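Local coordinates for RNase NGR3 (Nicotiana glutinosa, PDB 1VCZ), which probably cleaves RNA as a secreted plant endonuclease of the RNase T2 family and binds guanosine and adenosine monophosphates, at residues 38-43 against 123-128. Residues are numbered along the deposited sequence; the frame is centred on the assembly and turned at random.
Sequences EDFSIH and SNLLEN. With 5GP (guanosine-5'-monophosphate), chain C.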
loop_
_atom_site.group_PDB
_atom_site.type_symbol
_atom_site.label_atom_id
_atom_site.label_comp_id
_atom_site.label_asym_id
_atom_site.label_seq_id
_atom_site.Cartn_x
_atom_site.Cartn_y
_atom_site.Cartn_z
ATOM N N GLU A 38 9.152 8.287 7.328
ATOM C CA GLU A 38 8.028 9.122 6.920
ATOM C C GLU A 38 7.971 8.980 5.406
ATOM O O GLU A 38 8.428 9.843 4.655
ATOM C CB GLU A 38 8.267 10.580 7.322
ATOM C CG GLU A 38 7.090 11.486 7.006
ATOM C CD GLU A 38 7.033 12.719 7.895
ATOM O OE1 GLU A 38 6.749 12.583 9.114
ATOM O OE2 GLU A 38 7.273 13.826 7.366
ATOM N N ASP A 39 7.405 7.863 4.962
ATOM C CA ASP A 39 7.354 7.566 3.543
ATOM C C ASP A 39 6.196 6.579 3.379
ATOM O O ASP A 39 5.731 5.979 4.362
ATOM C CB ASP A 39 8.694 6.908 3.160
ATOM C CG ASP A 39 8.850 6.638 1.669
ATOM O OD1 ASP A 39 8.023 7.099 0.853
ATOM O OD2 ASP A 39 9.840 5.953 1.311
ATOM N N PHE A 40 5.731 6.425 2.145
ATOM C CA PHE A 40 4.654 5.481 1.897
ATOM C C PHE A 40 5.201 4.077 2.068
ATOM O O PHE A 40 6.313 3.754 1.625
ATOM C CB PHE A 40 4.091 5.647 0.479
ATOM C CG PHE A 40 3.267 6.888 0.311
ATOM C CD1 PHE A 40 3.873 8.099 -0.017
ATOM C CD2 PHE A 40 1.883 6.856 0.533
ATOM C CE1 PHE A 40 3.115 9.259 -0.118
ATOM C CE2 PHE A 40 1.125 8.012 0.434
ATOM C CZ PHE A 40 1.737 9.211 0.111
ATOM N N SER A 41 4.404 3.231 2.701
ATOM C CA SER A 41 4.814 1.855 2.929
ATOM C C SER A 41 3.793 0.916 2.301
ATOM O O SER A 41 2.666 1.312 2.000
ATOM C CB SER A 41 4.896 1.577 4.422
ATOM O OG SER A 41 3.613 1.653 5.015
ATOM N N ILE A 42 4.190 -0.335 2.133
ATOM C CA ILE A 42 3.303 -1.319 1.531
ATOM C C ILE A 42 2.203 -1.829 2.446
ATOM O O ILE A 42 2.444 -2.180 3.595
ATOM C CB ILE A 42 4.107 -2.560 1.058
ATOM C CG1 ILE A 42 5.210 -2.119 0.098
ATOM C CG2 ILE A 42 3.192 -3.579 0.369
ATOM C CD1 ILE A 42 6.366 -3.091 -0.028
ATOM N N HIS A 43 0.986 -1.870 1.922
ATOM C CA HIS A 43 -0.096 -2.493 2.668
ATOM C C HIS A 43 -0.231 -3.880 2.024
ATOM O O HIS A 43 -0.077 -4.913 2.705
ATOM C CB HIS A 43 -1.421 -1.733 2.543
ATOM C CG HIS A 43 -2.565 -2.435 3.219
ATOM N ND1 HIS A 43 -3.764 -1.822 3.503
ATOM C CD2 HIS A 43 -2.677 -3.707 3.689
ATOM C CE1 HIS A 43 -4.563 -2.675 4.119
ATOM N NE2 HIS A 43 -3.929 -3.827 4.246
ATOM N N SER A 123 6.943 3.075 -8.028
ATOM C CA SER A 123 5.907 4.092 -7.925
ATOM C C SER A 123 6.441 5.367 -7.281
ATOM O O SER A 123 5.897 6.436 -7.512
ATOM C CB SER A 123 4.695 3.553 -7.163
ATOM O OG SER A 123 5.017 3.343 -5.807
ATOM N N ASN A 124 7.469 5.236 -6.435
ATOM C CA ASN A 124 8.169 6.393 -5.835
ATOM C C ASN A 124 7.229 7.564 -5.510
ATOM O O ASN A 124 7.454 8.710 -5.937
ATOM C CB ASN A 124 9.238 6.841 -6.847
ATOM C CG ASN A 124 10.332 7.685 -6.216
ATOM O OD1 ASN A 124 10.754 7.427 -5.092
ATOM N ND2 ASN A 124 10.798 8.697 -6.946
ATOM N N LEU A 125 6.194 7.270 -4.733
ATOM C CA LEU A 125 5.169 8.245 -4.411
ATOM C C LEU A 125 5.613 9.529 -3.720
ATOM O O LEU A 125 5.283 10.616 -4.177
ATOM C CB LEU A 125 4.077 7.586 -3.555
ATOM C CG LEU A 125 3.357 6.395 -4.192
ATOM C CD1 LEU A 125 2.283 5.929 -3.229
ATOM C CD2 LEU A 125 2.709 6.795 -5.510
ATOM N N LEU A 126 6.330 9.393 -2.607
ATOM C CA LEU A 126 6.784 10.554 -1.843
ATOM C C LEU A 126 7.565 11.515 -2.731
ATOM O O LEU A 126 7.336 12.717 -2.694
ATOM C CB LEU A 126 7.668 10.109 -0.670
ATOM C CG LEU A 126 8.002 11.168 0.389
ATOM C CD1 LEU A 126 6.735 11.616 1.093
ATOM C CD2 LEU A 126 8.970 10.588 1.413
ATOM N N GLU A 127 8.469 10.983 -3.538
ATOM C CA GLU A 127 9.277 11.816 -4.421
ATOM C C GLU A 127 8.466 12.406 -5.583
ATOM O O GLU A 127 8.667 13.562 -5.988
ATOM C CB GLU A 127 10.455 11.001 -4.929
ATOM C CG GLU A 127 11.394 10.587 -3.803
ATOM C CD GLU A 127 12.107 11.781 -3.177
ATOM O OE1 GLU A 127 12.804 12.502 -3.932
ATOM O OE2 GLU A 127 11.970 11.993 -1.944
ATOM N N ASN A 128 7.540 11.628 -6.119
ATOM C CA ASN A 128 6.733 12.163 -7.195
ATOM C C ASN A 128 5.914 13.348 -6.677
ATOM O O ASN A 128 5.698 14.331 -7.403
ATOM C CB ASN A 128 5.836 11.072 -7.776
ATOM C CG ASN A 128 6.580 10.179 -8.738
ATOM O OD1 ASN A 128 7.389 10.665 -9.538
ATOM N ND2 ASN A 128 6.305 8.866 -8.690
HETATM P P 5GP C . -5.372 -8.001 4.511
HETATM O O1P 5GP C . -5.142 -7.111 3.359
HETATM O O2P 5GP C . -6.834 -8.161 4.906
HETATM O O3P 5GP C . -4.724 -9.412 4.262
HETATM O "O5'" 5GP C . -4.611 -7.448 5.837
HETATM C "C5'" 5GP C . -5.134 -6.329 6.571
HETATM C "C4'" 5GP C . -5.125 -6.570 8.068
HETATM O "O4'" 5GP C . -3.721 -6.387 8.456
HETATM C "C3'" 5GP C . -5.913 -5.604 8.942
HETATM O "O3'" 5GP C . -7.190 -6.106 9.297
HETATM C "C2'" 5GP C . -5.063 -5.357 10.194
HETATM O "O2'" 5GP C . -5.563 -6.068 11.351
HETATM C "C1'" 5GP C . -3.662 -5.815 9.782
HETATM N N9 5GP C . -2.530 -4.842 9.846
HETATM C C8 5GP C . -1.347 -4.940 10.535
HETATM N N7 5GP C . -0.574 -3.879 10.484
HETATM C C5 5GP C . -1.273 -3.033 9.594
HETATM C C6 5GP C . -0.877 -1.741 9.106
HETATM O O6 5GP C . 0.176 -1.160 9.302
HETATM N N1 5GP C . -1.897 -1.142 8.296
HETATM C C2 5GP C . -3.077 -1.796 7.918
HETATM N N2 5GP C . -3.875 -1.064 7.096
HETATM N N3 5GP C . -3.423 -3.058 8.320
HETATM C C4 5GP C . -2.474 -3.600 9.188
HETATM O O HOH W 1 7.568 6.740 -1.730
#
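Phe40 lays one ring face against Leu125: the methyl CD1 stands 4.0 Å from the ring centroid, 22° off the normal, a CH-pi contact displaced toward the CG-CD2 side of the ring. On the same face, above the rim at CD1, Leu125 CB packs on Phe40 CD1 at 3.6 Å, and the two side chains run roughly perpendicular. With CG anti to the carbonyl carbon (chi1 -73°), the Phe40 ring reaches the start of helix 125-131. Leu126 crosses the Asp39 side chain at a slant: its CD2 methyl rests 3.4 Å from Glu38 O, and its CB lies 3.4 Å from Asp39 OD1. Residues 38-40 lead directly into strand 41-48, a member of the antiparallel sheet of the RNase T2 fold, so the contact packs the residues entering this strand against the first turn of that helix. Farther along the strand, His43, a predicted active-site residue, has the N2 amino group of guanosine-5'-monophosphate over one ring face, 3.5 Å from CE1. In the sheet, Ile173 and Val176 of strand 171-181 and Gln15 of strand 10-16 also pack on Phe40. An alanine here would take away the ring and is likely to leave the Leu125 methyl without its aromatic partner and open a gap toward Val176. No direct hydrogen bond joins the segments; a water bridges them instead, donating to Asp39 OD1 at 2.6 Å and accepting from Leu126 N at 3.1 Å. The same OD1 takes a weak bond from Phe40 N, bent to 128°, whereas OD2 forms a salt bridge with Arg120, which also binds Phe40 O.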